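Local coordinates for DUF5012 domain-containing protein (Bacteroides thetaiotaomicron, PDB 5FQ8) that is of unknown function but is a putative surface lipoprotein that joins an Ig-like domain to a C-terminal domain of its own family, at residues Val57-Tyr69 and Lys79-Thr91. Sequence-based numbering, arbitrary orientation.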
loop_
_atom_site.group_PDB
_atom_site.type_symbol
_atom_site.label_atom_id
_atom_site.label_comp_id
_atom_site.label_asym_id
_atom_site.label_seq_id
_atom_site.Cartn_x
_atom_site.Cartn_y
_atom_site.Cartn_z
ATOM N N VAL G 57 -38.734 44.429 -43.043
ATOM C CA VAL G 57 -40.072 44.295 -42.497
ATOM C C VAL G 57 -40.934 45.352 -43.157
ATOM O O VAL G 57 -40.766 46.551 -42.904
ATOM C CB VAL G 57 -40.084 44.447 -40.973
ATOM C CG1 VAL G 57 -41.496 44.373 -40.466
ATOM C CG2 VAL G 57 -39.238 43.375 -40.335
ATOM N N ASP G 58 -41.860 44.913 -44.002
ATOM C CA ASP G 58 -42.802 45.814 -44.659
ATOM C C ASP G 58 -44.036 45.897 -43.779
ATOM O O ASP G 58 -44.923 45.050 -43.854
ATOM C CB ASP G 58 -43.136 45.317 -46.059
ATOM C CG ASP G 58 -43.949 46.303 -46.841
ATOM O OD1 ASP G 58 -44.149 47.434 -46.352
ATOM O OD2 ASP G 58 -44.368 45.948 -47.959
ATOM N N VAL G 59 -44.088 46.916 -42.925
ATOM C CA VAL G 59 -45.189 47.000 -41.981
ATOM C C VAL G 59 -46.507 47.294 -42.676
ATOM O O VAL G 59 -47.571 47.052 -42.098
ATOM C CB VAL G 59 -44.894 48.060 -40.906
ATOM C CG1 VAL G 59 -43.697 47.645 -40.089
ATOM C CG2 VAL G 59 -44.647 49.406 -41.552
ATOM N N ASN G 60 -46.473 47.806 -43.903
ATOM C CA ASN G 60 -47.685 48.148 -44.634
ATOM C C ASN G 60 -48.165 47.026 -45.544
ATOM O O ASN G 60 -49.051 47.255 -46.370
ATOM C CB ASN G 60 -47.467 49.418 -45.456
ATOM C CG ASN G 60 -47.393 50.660 -44.597
ATOM O OD1 ASN G 60 -46.333 51.262 -44.452
ATOM N ND2 ASN G 60 -48.526 51.055 -44.026
ATOM N N THR G 61 -47.599 45.827 -45.418
ATOM C CA THR G 61 -48.027 44.665 -46.185
ATOM C C THR G 61 -48.052 43.449 -45.273
ATOM O O THR G 61 -46.996 42.993 -44.826
ATOM C CB THR G 61 -47.098 44.399 -47.368
ATOM O OG1 THR G 61 -47.194 45.469 -48.312
ATOM C CG2 THR G 61 -47.473 43.101 -48.046
ATOM N N PRO G 62 -49.225 42.911 -44.957
ATOM C CA PRO G 62 -49.283 41.756 -44.057
ATOM C C PRO G 62 -48.479 40.583 -44.592
ATOM O O PRO G 62 -48.330 40.403 -45.801
ATOM C CB PRO G 62 -50.776 41.433 -44.001
ATOM C CG PRO G 62 -51.441 42.738 -44.267
ATOM C CD PRO G 62 -50.561 43.456 -45.246
ATOM N N GLY G 63 -47.941 39.797 -43.671
ATOM C CA GLY G 63 -47.186 38.615 -44.029
ATOM C C GLY G 63 -46.155 38.285 -42.965
ATOM O O GLY G 63 -46.218 38.774 -41.840
ATOM N N ILE G 64 -45.206 37.436 -43.355
ATOM C CA ILE G 64 -44.124 36.987 -42.487
ATOM C C ILE G 64 -42.812 37.545 -43.014
ATOM O O ILE G 64 -42.474 37.357 -44.189
ATOM C CB ILE G 64 -44.060 35.456 -42.407
ATOM C CG1 ILE G 64 -45.421 34.882 -42.032
ATOM C CG2 ILE G 64 -43.025 35.036 -41.393
ATOM C CD1 ILE G 64 -45.414 33.376 -41.921
ATOM N N TYR G 65 -42.064 38.208 -42.136
ATOM C CA TYR G 65 -40.789 38.813 -42.482
ATOM C C TYR G 65 -39.722 38.254 -41.561
ATOM O O TYR G 65 -39.859 38.328 -40.336
ATOM C CB TYR G 65 -40.862 40.333 -42.373
ATOM C CG TYR G 65 -41.825 40.941 -43.348
ATOM C CD1 TYR G 65 -41.452 41.189 -44.659
ATOM C CD2 TYR G 65 -43.119 41.245 -42.967
ATOM C CE1 TYR G 65 -42.333 41.737 -45.558
ATOM C CE2 TYR G 65 -44.010 41.794 -43.861
ATOM C CZ TYR G 65 -43.612 42.037 -45.154
ATOM O OH TYR G 65 -44.501 42.582 -46.044
ATOM N N ASN G 66 -38.670 37.690 -42.150
ATOM C CA ASN G 66 -37.540 37.143 -41.409
ATOM C C ASN G 66 -36.336 38.067 -41.533
ATOM O O ASN G 66 -35.974 38.474 -42.641
ATOM C CB ASN G 66 -37.170 35.753 -41.922
ATOM C CG ASN G 66 -38.213 34.724 -41.603
ATOM O OD1 ASN G 66 -38.134 34.047 -40.585
ATOM N ND2 ASN G 66 -39.202 34.593 -42.474
ATOM N N LEU G 67 -35.718 38.382 -40.399
ATOM C CA LEU G 67 -34.496 39.170 -40.347
ATOM C C LEU G 67 -33.385 38.298 -39.798
ATOM O O LEU G 67 -33.575 37.612 -38.794
ATOM C CB LEU G 67 -34.673 40.401 -39.472
ATOM C CG LEU G 67 -35.809 41.358 -39.799
ATOM C CD1 LEU G 67 -36.395 41.891 -38.515
ATOM C CD2 LEU G 67 -35.296 42.493 -40.636
ATOM N N VAL G 68 -32.236 38.311 -40.462
ATOM C CA VAL G 68 -31.087 37.512 -40.052
ATOM C C VAL G 68 -29.993 38.450 -39.570
ATOM O O VAL G 68 -29.548 39.331 -40.311
ATOM C CB VAL G 68 -30.592 36.609 -41.188
ATOM C CG1 VAL G 68 -29.298 35.935 -40.789
ATOM C CG2 VAL G 68 -31.629 35.571 -41.486
ATOM N N TYR G 69 -29.574 38.264 -38.327
ATOM C CA TYR G 69 -28.526 39.062 -37.710
ATOM C C TYR G 69 -27.236 38.262 -37.694
ATOM O O TYR G 69 -27.237 37.083 -37.328
ATOM C CB TYR G 69 -28.901 39.448 -36.281
ATOM C CG TYR G 69 -30.130 40.293 -36.128
ATOM C CD1 TYR G 69 -31.391 39.728 -36.163
ATOM C CD2 TYR G 69 -30.034 41.652 -35.897
ATOM C CE1 TYR G 69 -32.513 40.491 -35.997
ATOM C CE2 TYR G 69 -31.152 42.416 -35.731
ATOM C CZ TYR G 69 -32.386 41.830 -35.785
ATOM O OH TYR G 69 -33.498 42.601 -35.621
ATOM N N LYS G 79 -21.242 34.187 -36.244
ATOM C CA LYS G 79 -22.326 33.729 -35.392
ATOM C C LYS G 79 -23.575 34.505 -35.775
ATOM O O LYS G 79 -23.501 35.673 -36.163
ATOM C CB LYS G 79 -22.011 33.907 -33.908
ATOM C CG LYS G 79 -20.723 33.241 -33.459
ATOM C CD LYS G 79 -20.920 32.365 -32.228
ATOM C CE LYS G 79 -21.660 33.113 -31.127
ATOM N NZ LYS G 79 -21.914 32.280 -29.921
ATOM N N THR G 80 -24.724 33.848 -35.684
ATOM C CA THR G 80 -25.947 34.429 -36.207
ATOM C C THR G 80 -27.130 34.069 -35.328
ATOM O O THR G 80 -27.092 33.094 -34.577
ATOM C CB THR G 80 -26.212 33.949 -37.627
ATOM O OG1 THR G 80 -27.247 34.747 -38.200
ATOM C CG2 THR G 80 -26.653 32.501 -37.610
ATOM N N PHE G 81 -28.186 34.878 -35.432
ATOM C CA PHE G 81 -29.476 34.559 -34.831
ATOM C C PHE G 81 -30.579 35.140 -35.704
ATOM O O PHE G 81 -30.354 36.068 -36.480
ATOM C CB PHE G 81 -29.579 35.050 -33.372
ATOM C CG PHE G 81 -29.617 36.548 -33.202
ATOM C CD1 PHE G 81 -30.801 37.249 -33.320
ATOM C CD2 PHE G 81 -28.486 37.242 -32.843
ATOM C CE1 PHE G 81 -30.844 38.619 -33.134
ATOM C CE2 PHE G 81 -28.525 38.608 -32.655
ATOM C CZ PHE G 81 -29.709 39.296 -32.803
ATOM N N THR G 82 -31.776 34.569 -35.587
ATOM C CA THR G 82 -32.921 34.973 -36.396
ATOM C C THR G 82 -33.982 35.655 -35.552
ATOM O O THR G 82 -34.226 35.261 -34.411
ATOM C CB THR G 82 -33.576 33.786 -37.094
ATOM O OG1 THR G 82 -32.571 32.879 -37.548
ATOM C CG2 THR G 82 -34.379 34.275 -38.281
ATOM N N ARG G 83 -34.628 36.658 -36.134
ATOM C CA ARG G 83 -35.791 37.295 -35.539
ATOM C C ARG G 83 -36.885 37.363 -36.591
ATOM O O ARG G 83 -36.650 37.854 -37.698
ATOM C CB ARG G 83 -35.455 38.686 -35.014
ATOM C CG ARG G 83 -36.556 39.314 -34.198
ATOM C CD ARG G 83 -36.107 40.659 -33.719
ATOM N NE ARG G 83 -35.437 40.581 -32.429
ATOM C CZ ARG G 83 -34.441 41.379 -32.067
ATOM N NH1 ARG G 83 -33.987 42.290 -32.909
ATOM N NH2 ARG G 83 -33.895 41.262 -30.875
ATOM N N THR G 84 -38.072 36.871 -36.244
ATOM C CA THR G 84 -39.198 36.771 -37.163
ATOM C C THR G 84 -40.283 37.764 -36.777
ATOM O O THR G 84 -40.749 37.759 -35.635
ATOM C CB THR G 84 -39.772 35.361 -37.152
ATOM O OG1 THR G 84 -38.716 34.415 -37.330
ATOM C CG2 THR G 84 -40.772 35.211 -38.267
ATOM N N VAL G 85 -40.702 38.592 -37.727
ATOM C CA VAL G 85 -41.690 39.632 -37.483
ATOM C C VAL G 85 -42.925 39.330 -38.312
ATOM O O VAL G 85 -42.817 39.112 -39.522
ATOM C CB VAL G 85 -41.137 41.026 -37.819
ATOM C CG1 VAL G 85 -42.221 42.059 -37.704
ATOM C CG2 VAL G 85 -40.005 41.364 -36.894
ATOM N N TYR G 86 -44.090 39.324 -37.665
ATOM C CA TYR G 86 -45.366 39.028 -38.299
ATOM C C TYR G 86 -46.256 40.264 -38.323
ATOM O O TYR G 86 -46.256 41.069 -37.390
ATOM C CB TYR G 86 -46.097 37.901 -37.570
ATOM C CG TYR G 86 -45.317 36.620 -37.400
ATOM C CD1 TYR G 86 -44.469 36.441 -36.316
ATOM C CD2 TYR G 86 -45.456 35.574 -38.300
ATOM C CE1 TYR G 86 -43.767 35.265 -36.143
ATOM C CE2 TYR G 86 -44.759 34.394 -38.135
ATOM C CZ TYR G 86 -43.915 34.247 -37.055
ATOM O OH TYR G 86 -43.216 33.079 -36.882
ATOM N N VAL G 87 -47.043 40.397 -39.389
ATOM C CA VAL G 87 -47.866 41.579 -39.623
ATOM C C VAL G 87 -49.327 41.163 -39.750
ATOM O O VAL G 87 -49.649 40.237 -40.502
ATOM C CB VAL G 87 -47.407 42.337 -40.881
ATOM C CG1 VAL G 87 -48.103 43.670 -40.970
ATOM C CG2 VAL G 87 -45.924 42.535 -40.847
ATOM N N ALA G 88 -50.212 41.870 -39.044
ATOM C CA ALA G 88 -51.635 41.553 -39.045
ATOM C C ALA G 88 -52.334 42.194 -40.241
ATOM O O ALA G 88 -51.702 42.760 -41.132
ATOM C CB ALA G 88 -52.267 41.986 -37.731
ATOM N N ASP G 89 -53.661 42.111 -40.271
ATOM C CA ASP G 89 -54.447 42.581 -41.399
ATOM C C ASP G 89 -55.192 43.877 -41.131
ATOM O O ASP G 89 -55.765 44.438 -42.076
ATOM C CB ASP G 89 -55.462 41.503 -41.809
ATOM C CG ASP G 89 -56.196 41.840 -43.096
ATOM O OD1 ASP G 89 -55.663 41.532 -44.177
ATOM O OD2 ASP G 89 -57.302 42.413 -43.020
ATOM N N ASN G 90 -55.212 44.345 -39.876
ATOM C CA ASN G 90 -55.825 45.602 -39.436
ATOM C C ASN G 90 -57.314 45.446 -39.155
ATOM O O ASN G 90 -57.848 46.114 -38.265
ATOM C CB ASN G 90 -55.602 46.736 -40.452
ATOM C CG ASN G 90 -54.954 47.947 -39.839
ATOM O OD1 ASN G 90 -54.439 47.895 -38.722
ATOM N ND2 ASN G 90 -54.964 49.050 -40.572
ATOM N N THR G 91 -57.980 44.558 -39.892
ATOM C CA THR G 91 -59.420 44.370 -39.758
ATOM C C THR G 91 -59.787 43.788 -38.400
ATOM O O THR G 91 -59.062 42.965 -37.848
ATOM C CB THR G 91 -59.928 43.449 -40.864
ATOM O OG1 THR G 91 -59.716 44.074 -42.134
ATOM C CG2 THR G 91 -61.408 43.150 -40.678
#
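Tyr65 and Val85 form a two-way backbone pair, with Val85 N 2.8 Å from Tyr65 O. Leu67 with Arg83 and Tyr69 with Phe81 repeat the pattern. These are the hydrogen-bonded pairs of the antiparallel hairpin made by strands 63-72 and 78-87, in the Ig-like domain.

On the face of Tyr65, Leu67, Val85 and Val87 the contacts are mostly apolar, and Ile64 packs beside Tyr86 on the opposite face. Val85 CG1 meets Val57 CG1 at 3.7 Å, and the two side chains cross at about a right angle. Val87 CG2 touches the edge of the Tyr65 ring, 3.6 Å from CE2. The Tyr65 hydroxyl bonds back to Thr61 O at 2.8 Å, which ties the ring to the turn from Asp58 to Thr61. Phe33 covers Leu67 and Val85.

The aromatic pair is Tyr69 and Phe81. Their planes lie 14° apart but are slid, and Tyr69 CB sits over the Phe81 face, 3.7 Å from its centroid. Phe81 holds CG between its backbone N and carbonyl carbon (chi1 68°), which turns its ring face to Tyr69 CB.

One polar cluster forms round Arg83. Its NH1 gives a weak bond to Tyr69 OH at 2.8 Å. Glu35 OE1 hydrogen-bonds with that hydroxyl, and OE2 forms a salt bridge to NH1. A leucine replacing Tyr69 would probably cost Glu35 a partner and Phe81 its aromatic neighbour. Arg83 is buried, its charge probably balanced by Glu35.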